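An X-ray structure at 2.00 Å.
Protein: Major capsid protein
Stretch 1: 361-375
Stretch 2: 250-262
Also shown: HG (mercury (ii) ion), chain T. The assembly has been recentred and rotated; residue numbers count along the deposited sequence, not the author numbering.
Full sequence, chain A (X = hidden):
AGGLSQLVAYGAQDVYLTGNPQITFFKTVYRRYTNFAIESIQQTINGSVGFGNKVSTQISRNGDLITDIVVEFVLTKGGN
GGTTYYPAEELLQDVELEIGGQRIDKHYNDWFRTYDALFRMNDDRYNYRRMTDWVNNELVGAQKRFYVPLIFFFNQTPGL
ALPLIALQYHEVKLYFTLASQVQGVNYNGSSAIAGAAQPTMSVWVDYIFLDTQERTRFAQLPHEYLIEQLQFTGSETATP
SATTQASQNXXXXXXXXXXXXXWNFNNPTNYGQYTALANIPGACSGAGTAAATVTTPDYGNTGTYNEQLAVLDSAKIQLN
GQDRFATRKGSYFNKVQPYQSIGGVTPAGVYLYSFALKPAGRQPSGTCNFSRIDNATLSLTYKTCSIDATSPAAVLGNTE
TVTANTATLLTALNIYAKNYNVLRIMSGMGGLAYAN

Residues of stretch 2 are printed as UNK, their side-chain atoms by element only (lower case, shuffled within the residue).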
ATOM      1  N   GLY A 361      -9.004  -8.959   8.006  1.00 29.12           N
ATOM      2  CA  GLY A 361      -9.707  -9.747   7.013  1.00 28.58           C
ATOM      3  C   GLY A 361     -11.058 -10.197   7.527  1.00 28.10           C
ATOM      4  O   GLY A 361     -11.199 -10.541   8.693  1.00 28.62           O
ATOM      5  N   ARG A 362     -12.055 -10.198   6.654  1.00 26.57           N
ATOM      6  CA  ARG A 362     -13.397 -10.608   7.045  1.00 27.24           C
ATOM      7  C   ARG A 362     -13.455 -12.092   7.392  1.00 25.93           C
ATOM      8  O   ARG A 362     -14.186 -12.499   8.289  1.00 28.57           O
ATOM      9  CB  ARG A 362     -14.400 -10.267   5.947  1.00 30.30           C
ATOM     10  CG  ARG A 362     -14.342  -8.812   5.509  1.00 33.05           C
ATOM     11  CD  ARG A 362     -15.168  -7.917   6.417  1.00 32.57           C
ATOM     12  NE  ARG A 362     -14.604  -7.786   7.757  1.00 33.02           N
ATOM     13  CZ  ARG A 362     -13.687  -6.888   8.101  1.00 34.56           C
ATOM     14  NH1 ARG A 362     -13.229  -6.031   7.207  1.00 34.97           N
ATOM     15  NH2 ARG A 362     -13.228  -6.845   9.341  1.00 37.04           N
ATOM     16  N   GLN A 363     -12.682 -12.895   6.673  1.00 22.59           N
ATOM     17  CA  GLN A 363     -12.641 -14.326   6.923  1.00 24.41           C
ATOM     18  C   GLN A 363     -12.041 -14.585   8.296  1.00 27.43           C
ATOM     19  O   GLN A 363     -10.944 -14.130   8.591  1.00 33.84           O
ATOM     20  CB  GLN A 363     -11.811 -15.033   5.852  1.00 24.97           C
ATOM     21  CG  GLN A 363     -11.222 -16.357   6.304  1.00 26.00           C
ATOM     22  CD  GLN A 363     -12.228 -17.488   6.258  1.00 27.26           C
ATOM     23  OE1 GLN A 363     -12.973 -17.629   5.295  1.00 28.33           O
ATOM     24  NE2 GLN A 363     -12.252 -18.299   7.302  1.00 26.16           N
ATOM     25  N   PRO A 364     -12.771 -15.303   9.153  1.00 22.48           N
ATOM     26  CA  PRO A 364     -12.222 -15.583  10.483  1.00 20.78           C
ATOM     27  C   PRO A 364     -10.921 -16.362  10.375  1.00 21.56           C
ATOM     28  O   PRO A 364     -10.792 -17.285   9.569  1.00 24.95           O
ATOM     29  CB  PRO A 364     -13.325 -16.401  11.163  1.00 21.90           C
ATOM     30  CG  PRO A 364     -14.201 -16.884  10.052  1.00 23.31           C
ATOM     31  CD  PRO A 364     -14.130 -15.841   8.987  1.00 22.48           C
ATOM     32  N   SER A 365      -9.954 -15.982  11.206  1.00 21.57           N
ATOM     33  CA  SER A 365      -8.620 -16.568  11.175  1.00 20.55           C
ATOM     34  C   SER A 365      -8.057 -16.677  12.581  1.00 23.95           C
ATOM     35  O   SER A 365      -6.879 -16.396  12.823  1.00 25.55           O
ATOM     36  CB  SER A 365      -7.681 -15.749  10.294  1.00 23.66           C
ATOM     37  OG  SER A 365      -7.597 -14.412  10.758  1.00 24.65           O
ATOM     38  N   GLY A 366      -8.896 -17.080  13.529  1.00 26.76           N
ATOM     39  CA  GLY A 366      -8.473 -17.211  14.906  1.00 25.38           C
ATOM     40  C   GLY A 366      -9.256 -16.286  15.809  1.00 25.67           C
ATOM     41  O   GLY A 366      -9.274 -15.070  15.596  1.00 28.23           O
ATOM     42  N   THR A 367      -9.916 -16.844  16.817  1.00 25.11           N
ATOM     43  CA  THR A 367     -10.712 -16.059  17.746  1.00 27.72           C
ATOM     44  C   THR A 367     -10.497 -16.584  19.154  1.00 29.97           C
ATOM     45  O   THR A 367      -9.935 -17.662  19.365  1.00 32.35           O
ATOM     46  CB  THR A 367     -12.210 -16.099  17.403  1.00 28.11           C
ATOM     47  OG1 THR A 367     -12.678 -17.453  17.446  1.00 30.93           O
ATOM     48  CG2 THR A 367     -12.480 -15.507  16.026  1.00 28.31           C
ATOM     49  N   CYS A 368     -10.943 -15.797  20.127  1.00 27.48           N
ATOM     50  CA  CYS A 368     -11.026 -16.234  21.510  1.00 25.49           C
ATOM     51  C   CYS A 368     -12.443 -16.008  22.006  1.00 28.06           C
ATOM     52  O   CYS A 368     -12.970 -14.896  21.898  1.00 32.10           O
ATOM     53  CB  CYS A 368     -10.036 -15.487  22.397  1.00 26.05           C
ATOM     54  SG  CYS A 368     -10.273 -15.859  24.133  1.00 32.51           S
ATOM     55  N   ASN A 369     -13.056 -17.056  22.548  1.00 28.66           N
ATOM     56  CA  ASN A 369     -14.442 -16.992  23.003  1.00 25.95           C
ATOM     57  C   ASN A 369     -14.453 -16.435  24.420  1.00 26.39           C
ATOM     58  O   ASN A 369     -14.202 -17.155  25.388  1.00 27.01           O
ATOM     59  CB  ASN A 369     -15.094 -18.367  22.932  1.00 27.81           C
ATOM     60  CG  ASN A 369     -16.605 -18.296  22.969  1.00 30.65           C
ATOM     61  OD1 ASN A 369     -17.180 -17.316  23.442  1.00 32.53           O
ATOM     62  ND2 ASN A 369     -17.258 -19.332  22.459  1.00 30.62           N
ATOM     63  N   PHE A 370     -14.749 -15.139  24.543  1.00 26.43           N
ATOM     64  CA  PHE A 370     -14.846 -14.505  25.851  1.00 24.11           C
ATOM     65  C   PHE A 370     -16.111 -14.889  26.605  1.00 26.31           C
ATOM     66  O   PHE A 370     -16.212 -14.586  27.799  1.00 26.62           O
ATOM     67  CB  PHE A 370     -14.777 -12.986  25.706  1.00 22.79           C
ATOM     68  CG  PHE A 370     -13.381 -12.451  25.612  1.00 23.57           C
ATOM     69  CD1 PHE A 370     -12.685 -12.504  24.418  1.00 27.05           C
ATOM     70  CD2 PHE A 370     -12.763 -11.893  26.718  1.00 27.14           C
ATOM     71  CE1 PHE A 370     -11.398 -12.009  24.329  1.00 30.84           C
ATOM     72  CE2 PHE A 370     -11.477 -11.396  26.635  1.00 28.65           C
ATOM     73  CZ  PHE A 370     -10.794 -11.455  25.438  1.00 30.75           C
ATOM     74  N   SER A 371     -17.076 -15.537  25.946  1.00 27.61           N
ATOM     75  CA  SER A 371     -18.259 -16.015  26.650  1.00 30.09           C
ATOM     76  C   SER A 371     -17.966 -17.228  27.522  1.00 36.09           C
ATOM     77  O   SER A 371     -18.785 -17.567  28.383  1.00 39.79           O
ATOM     78  CB  SER A 371     -19.366 -16.364  25.654  1.00 30.27           C
ATOM     79  OG  SER A 371     -19.757 -15.233  24.894  1.00 32.75           O
ATOM     80  N   ARG A 372     -16.832 -17.894  27.315  1.00 36.42           N
ATOM     81  CA  ARG A 372     -16.452 -19.053  28.112  1.00 36.01           C
ATOM     82  C   ARG A 372     -15.340 -18.749  29.108  1.00 37.36           C
ATOM     83  O   ARG A 372     -14.774 -19.678  29.692  1.00 41.77           O
ATOM     84  CB  ARG A 372     -16.052 -20.218  27.208  1.00 35.96           C
ATOM     85  CG  ARG A 372     -17.138 -20.602  26.229  1.00 34.03           C
ATOM     86  CD  ARG A 372     -18.410 -20.928  26.990  1.00 32.57           C
ATOM     87  NE  ARG A 372     -18.236 -22.034  27.923  1.00 32.72           N
ATOM     88  CZ  ARG A 372     -19.043 -22.261  28.954  1.00 34.46           C
ATOM     89  NH1 ARG A 372     -20.071 -21.453  29.181  1.00 33.32           N
ATOM     90  NH2 ARG A 372     -18.820 -23.286  29.765  1.00 36.68           N
ATOM     91  N   ILE A 373     -15.014 -17.478  29.313  1.00 35.44           N
ATOM     92  CA  ILE A 373     -13.957 -17.070  30.230  1.00 37.23           C
ATOM     93  C   ILE A 373     -14.605 -16.296  31.366  1.00 43.57           C
ATOM     94  O   ILE A 373     -15.237 -15.257  31.139  1.00 46.63           O
ATOM     95  CB  ILE A 373     -12.884 -16.226  29.528  1.00 34.31           C
ATOM     96  CG1 ILE A 373     -12.339 -16.970  28.307  1.00 35.04           C
ATOM     97  CG2 ILE A 373     -11.768 -15.876  30.497  1.00 34.50           C
ATOM     98  CD1 ILE A 373     -11.393 -16.149  27.474  1.00 36.80           C
ATOM     99  N   ASP A 374     -14.448 -16.804  32.591  1.00 46.06           N
ATOM    100  CA  ASP A 374     -15.051 -16.142  33.742  1.00 48.91           C
ATOM    101  C   ASP A 374     -14.311 -14.858  34.093  1.00 43.96           C
ATOM    102  O   ASP A 374     -14.941 -13.834  34.382  1.00 43.91           O
ATOM    103  CB  ASP A 374     -15.071 -17.093  34.939  1.00 57.33           C
ATOM    104  CG  ASP A 374     -16.102 -18.194  34.791  1.00 64.81           C
ATOM    105  OD1 ASP A 374     -17.089 -17.989  34.054  1.00 66.96           O
ATOM    106  OD2 ASP A 374     -15.928 -19.263  35.413  1.00 68.08           O
ATOM    107  N   ASN A 375     -12.981 -14.887  34.071  1.00 40.24           N
ATOM    108  CA  ASN A 375     -12.170 -13.739  34.459  1.00 40.52           C
ATOM    109  C   ASN A 375     -11.120 -13.486  33.387  1.00 39.42           C
ATOM    110  O   ASN A 375     -10.192 -14.283  33.219  1.00 43.18           O
ATOM    111  CB  ASN A 375     -11.514 -13.961  35.824  1.00 45.32           C
ATOM    112  CG  ASN A 375     -10.782 -12.728  36.335  1.00 49.63           C
ATOM    113  OD1 ASN A 375      -9.924 -12.166  35.651  1.00 49.96           O
ATOM    114  ND2 ASN A 375     -11.124 -12.299  37.543  1.00 50.82           N
ATOM    115  N   UNK A 250      -7.608  -4.161  34.970  1.00 39.33           N
ATOM    116  CA  UNK A 250      -8.925  -3.818  34.449  1.00 38.58           C
ATOM    117  C   UNK A 250      -9.652  -5.112  34.113  1.00 38.19           C
ATOM    118  O   UNK A 250      -9.202  -5.885  33.259  1.00 39.65           O
ATOM    119  c   UNK A 250      -6.876  -1.321  33.745  1.00 40.33           C
ATOM    120  c   UNK A 250      -8.825  -2.901  33.220  1.00 36.31           C
ATOM    121  c   UNK A 250      -8.374  -1.493  33.624  1.00 36.65           C
ATOM    122  c   UNK A 250     -10.160  -2.833  32.499  1.00 38.13           C
ATOM    123  N   UNK A 251     -10.770  -5.354  34.793  1.00 36.89           N
ATOM    124  CA  UNK A 251     -11.587  -6.533  34.531  1.00 36.26           C
ATOM    125  C   UNK A 251     -12.314  -6.328  33.209  1.00 40.83           C
ATOM    126  O   UNK A 251     -13.163  -5.439  33.091  1.00 46.87           O
ATOM    127  c   UNK A 251     -14.142 -10.962  36.803  1.00 55.00           C
ATOM    128  c   UNK A 251     -12.571  -6.746  35.679  1.00 36.36           C
ATOM    129  n   UNK A 251     -13.964 -10.413  37.996  1.00 57.79           N
ATOM    130  c   UNK A 251     -12.683  -9.263  35.766  1.00 45.75           C
ATOM    131  n   UNK A 251     -14.911 -12.036  36.682  1.00 54.36           N
ATOM    132  c   UNK A 251     -13.466  -7.974  35.566  1.00 40.11           C
ATOM    133  n   UNK A 251     -13.548 -10.441  35.733  1.00 50.67           N
ATOM    134  N   UNK A 252     -11.981  -7.138  32.208  1.00 38.88           N
ATOM    135  CA  UNK A 252     -12.619  -7.016  30.906  1.00 36.03           C
ATOM    136  C   UNK A 252     -14.003  -7.646  30.949  1.00 36.12           C
ATOM    137  O   UNK A 252     -14.222  -8.657  31.621  1.00 39.58           O
ATOM    138  c   UNK A 252      -9.631  -7.924  28.515  1.00 32.20           C
ATOM    139  c   UNK A 252     -10.338  -7.165  29.630  1.00 33.83           C
ATOM    140  c   UNK A 252     -10.333  -5.671  29.345  1.00 35.47           C
ATOM    141  c   UNK A 252     -11.768  -7.680  29.822  1.00 35.08           C
ATOM    142  N   UNK A 253     -14.882  -7.048  30.198  1.00 33.68           N
ATOM    143  CA  UNK A 253     -16.205  -7.510  30.132  1.00 36.56           C
ATOM    144  C   UNK A 253     -16.655  -7.646  28.683  1.00 38.64           C
ATOM    145  O   UNK A 253     -17.442  -6.909  28.201  1.00 40.91           O
ATOM    146  c   UNK A 253     -17.086  -6.608  31.007  1.00 41.09           C
ATOM    147  o   UNK A 253     -18.929  -7.963  30.616  1.00 46.82           O
ATOM    148  c   UNK A 253     -18.528  -6.888  30.875  1.00 44.83           C
ATOM    149  n   UNK A 253     -19.305  -5.904  31.059  1.00 47.09           N
ATOM    150  N   UNK A 254     -16.090  -8.626  28.018  1.00 38.93           N
ATOM    151  CA  UNK A 254     -16.375  -8.935  26.627  1.00 33.03           C
ATOM    152  C   UNK A 254     -16.997 -10.322  26.524  1.00 29.97           C
ATOM    153  O   UNK A 254     -16.952 -11.118  27.466  1.00 31.44           O
ATOM    154  c   UNK A 254     -14.592  -5.104  25.713  1.00 27.56           C
ATOM    155  c   UNK A 254     -12.464  -6.149  26.010  1.00 28.71           C
ATOM    156  c   UNK A 254     -15.097  -8.856  25.786  1.00 31.94           C
ATOM    157  c   UNK A 254     -14.441  -7.503  25.809  1.00 28.39           C
ATOM    158  c   UNK A 254     -15.195  -6.347  25.685  1.00 28.14           C
ATOM    159  c   UNK A 254     -13.072  -7.388  25.980  1.00 28.29           C
ATOM    160  c   UNK A 254     -13.225  -5.006  25.877  1.00 28.02           C
ATOM    161  N   UNK A 255     -17.585 -10.604  25.363  1.00 28.29           N
ATOM    162  CA  UNK A 255     -18.199 -11.897  25.093  1.00 29.32           C
ATOM    163  C   UNK A 255     -17.935 -12.269  23.642  1.00 26.19           C
ATOM    164  O   UNK A 255     -17.331 -11.502  22.884  1.00 26.15           O
ATOM    165  n   UNK A 255     -19.714 -12.640  27.692  1.00 41.75           N
ATOM    166  o   UNK A 255     -20.514 -10.593  27.238  1.00 39.92           O
ATOM    167  c   UNK A 255     -19.704 -11.885  25.392  1.00 33.96           C
ATOM    168  c   UNK A 255     -20.010 -11.649  26.859  1.00 38.90           C
ATOM    169  N   UNK A 256     -18.386 -13.474  23.262  1.00 26.25           N
ATOM    170  CA  UNK A 256     -18.365 -13.988  21.894  1.00 26.83           C
ATOM    171  C   UNK A 256     -16.939 -14.258  21.418  1.00 24.17           C
ATOM    172  O   UNK A 256     -15.976 -13.791  22.040  1.00 24.41           O
ATOM    173  n   UNK A 256     -20.956 -11.450  21.547  1.00 35.60           N
ATOM    174  c   UNK A 256     -22.239 -11.506  21.859  1.00 35.12           C
ATOM    175  c   UNK A 256     -20.487 -12.725  21.318  1.00 33.99           C
ATOM    176  c   UNK A 256     -21.545 -13.553  21.495  1.00 34.85           C
ATOM    177  n   UNK A 256     -22.621 -12.769  21.830  1.00 35.24           N
ATOM    178  c   UNK A 256     -19.065 -13.010  20.948  1.00 30.69           C
ATOM    179  N   UNK A 257     -16.760 -15.026  20.341  1.00 22.57           N
ATOM    180  CA  UNK A 257     -15.418 -15.185  19.758  1.00 23.13           C
ATOM    181  C   UNK A 257     -14.875 -13.853  19.262  1.00 22.96           C
ATOM    182  O   UNK A 257     -15.432 -13.234  18.352  1.00 24.50           O
ATOM    183  c   UNK A 257     -17.734 -15.949  19.731  1.00 23.01           C
ATOM    184  c   UNK A 257     -16.862 -16.934  19.009  1.00 20.64           C
ATOM    185  c   UNK A 257     -15.651 -16.172  18.608  1.00 21.32           C
ATOM    186  N   UNK A 258     -13.772 -13.418  19.865  1.00 23.54           N
ATOM    187  CA  UNK A 258     -13.213 -12.093  19.641  1.00 24.36           C
ATOM    188  C   UNK A 258     -11.964 -12.191  18.775  1.00 23.04           C
ATOM    189  O   UNK A 258     -11.086 -13.020  19.036  1.00 24.70           O
ATOM    190  c   UNK A 258     -12.880 -11.418  20.974  1.00 23.54           C
ATOM    191  o   UNK A 258     -14.079 -11.280  21.748  1.00 25.87           O
ATOM    192  c   UNK A 258     -12.271 -10.043  20.751  1.00 19.19           C
ATOM    193  N   UNK A 259     -11.886 -11.336  17.751  1.00 22.74           N
ATOM    194  CA  UNK A 259     -10.738 -11.339  16.850  1.00 23.42           C
ATOM    195  C   UNK A 259      -9.522 -10.670  17.477  1.00 23.09           C
ATOM    196  O   UNK A 259      -8.405 -11.185  17.369  1.00 25.82           O
ATOM    197  c   UNK A 259     -11.095 -10.637  15.540  1.00 21.21           C
ATOM    198  n   UNK A 259     -11.991  -9.664  11.391  1.00 25.40           N
ATOM    199  c   UNK A 259     -12.726 -10.262  13.690  1.00 24.77           C
ATOM    200  c   UNK A 259     -11.653 -10.420  12.627  1.00 26.32           C
ATOM    201  c   UNK A 259     -12.400 -11.087  14.923  1.00 23.25           C
ATOM    202  N   UNK A 260      -9.714  -9.521  18.119  1.00 23.42           N
ATOM    203  CA  UNK A 260      -8.595  -8.764  18.660  1.00 22.58           C
ATOM    204  C   UNK A 260      -9.099  -7.814  19.735  1.00 22.43           C
ATOM    205  O   UNK A 260     -10.298  -7.543  19.843  1.00 23.86           O
ATOM    206  c   UNK A 260      -9.348  -7.421  15.593  1.00 21.64           C
ATOM    207  c   UNK A 260      -9.756  -4.856  16.521  1.00 23.39           C
ATOM    208  c   UNK A 260      -8.738  -7.030  16.779  1.00 21.19           C
ATOM    209  c   UNK A 260      -7.860  -7.992  17.556  1.00 21.34           C
ATOM    210  c   UNK A 260     -10.350  -5.268  15.347  1.00 23.63           C
ATOM    211  c   UNK A 260     -10.149  -6.549  14.878  1.00 21.51           C
ATOM    212  c   UNK A 260      -8.956  -5.734  17.229  1.00 21.71           C
ATOM    213  o   UNK A 260     -11.146  -4.394  14.642  1.00 24.79           O
ATOM    214  N   UNK A 261      -8.161  -7.322  20.537  1.00 24.20           N
ATOM    215  CA  UNK A 261      -8.402  -6.242  21.481  1.00 18.94           C
ATOM    216  C   UNK A 261      -7.586  -5.024  21.072  1.00 25.52           C
ATOM    217  O   UNK A 261      -6.414  -5.145  20.705  1.00 29.65           O
ATOM    218  c   UNK A 261      -8.758  -7.856  23.515  1.00 24.08           C
ATOM    219  c   UNK A 261     -10.262  -7.671  23.448  1.00 24.30           C
ATOM    220  c   UNK A 261      -8.036  -6.653  22.909  1.00 24.48           C
ATOM    221  c   UNK A 261      -8.308  -8.068  24.951  1.00 27.18           C
ATOM    222  N   UNK A 262      -8.212  -3.853  21.124  1.00 23.68           N
ATOM    223  CA  UNK A 262      -7.545  -2.595  20.825  1.00 23.29           C
ATOM    224  C   UNK A 262      -7.872  -1.589  21.917  1.00 25.36           C
ATOM    225  O   UNK A 262      -9.028  -1.473  22.333  1.00 28.69           O
ATOM    226  c   UNK A 262      -7.966  -2.046  19.460  1.00 24.05           C
TER
HETATM  227 HG    HG T 501      -8.659 -14.645  25.661  0.51 42.85          HG
HETATM  228  O   HOH W   1     -13.985 -10.849  33.040  1.00 39.90           O

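Position 250 carries four carbons, forked at the first, with one arm two carbons long, and lies out of reach of stretch 1; the branching identifies Ile250. Position 251 has three carbons, a nitrogen, then a carbon bearing two more nitrogens, one of them 2.9 Å from Asp374 O: a guanidinium, so Arg251, whose NH2 donates that bond (158°) near the guanidinium plane, while Asn375 ND2 lies over one face, 3.4 Å from Arg251 CZ. Position 252 has four carbons forked at the second, one end carbon 4.4 Å from Phe370 CE2, hence Leu252, that carbon being CD1.

Position 253 has two carbons, the second carrying one oxygen and one nitrogen, and points away without contact with stretch 1; this amide is Asn253. Position 254 shows one carbon and a six-carbon ring without a hydroxyl, its edge toward the face of the Phe370 ring, with centroids 6.0 Å apart and planes at 80°: Phe254. Position 255 repeats the short amide pattern, its CB 3.4 Å from Ser371 OG although the side chain points away overall, so it is Asn255.

Position 256 has one carbon and a five-membered ring of three carbons and two nitrogens. Its backbone makes two hydrogen bonds to stretch 1, N donating to Ser371 OG (2.8 Å, 165°) and O accepting from Phe370 N (3.1 Å, 158°); the ring identifies His256. At 257, three carbons close a ring onto the backbone N, and CB is 3.4 Å from Thr367 OG1, which defines Pro257. At 258, one carbon carries a carbon and an oxygen, the oxygen 3.3 Å from Phe370 CD1, giving Thr258, whose OG1 donates to His256 O at 3.2 Å.

Position 259 has four carbons in a row ending in a nitrogen 2.9 Å from Gly361 O: Lys259, whose NZ donates that bond despite lying 3.7 Å from the like-charged Arg362 NH2. Position 260 has one carbon and a six-carbon ring bearing oxygen, without contact here, so it is Tyr260. Position 261 has four carbons forked at the second, one end carbon 4.2 Å from Phe370 CZ: Leu261, that carbon being CD1. The single carbon at 262, out of reach, marks Ala262.

The contact combines a short antiparallel pairing with an aromatic anchor. Thr258 N to Cys368 O (2.6 Å) and Cys368 N to Thr258 O (3.0 Å) form a reciprocal hydrogen-bonded pair; the neighbouring Asn369 and Pro257 approach to 3.8 Å between their CA atoms. Phe370 buries the largest area, touching Leu252, Phe254 and Leu261. Water 1 accepts from Arg251 NE at 2.8 Å. Cys368 SG also binds mercury, HG, at 2.5 Å.

Stretch 2, residues 250-262: IRLNFNHPTKYLA
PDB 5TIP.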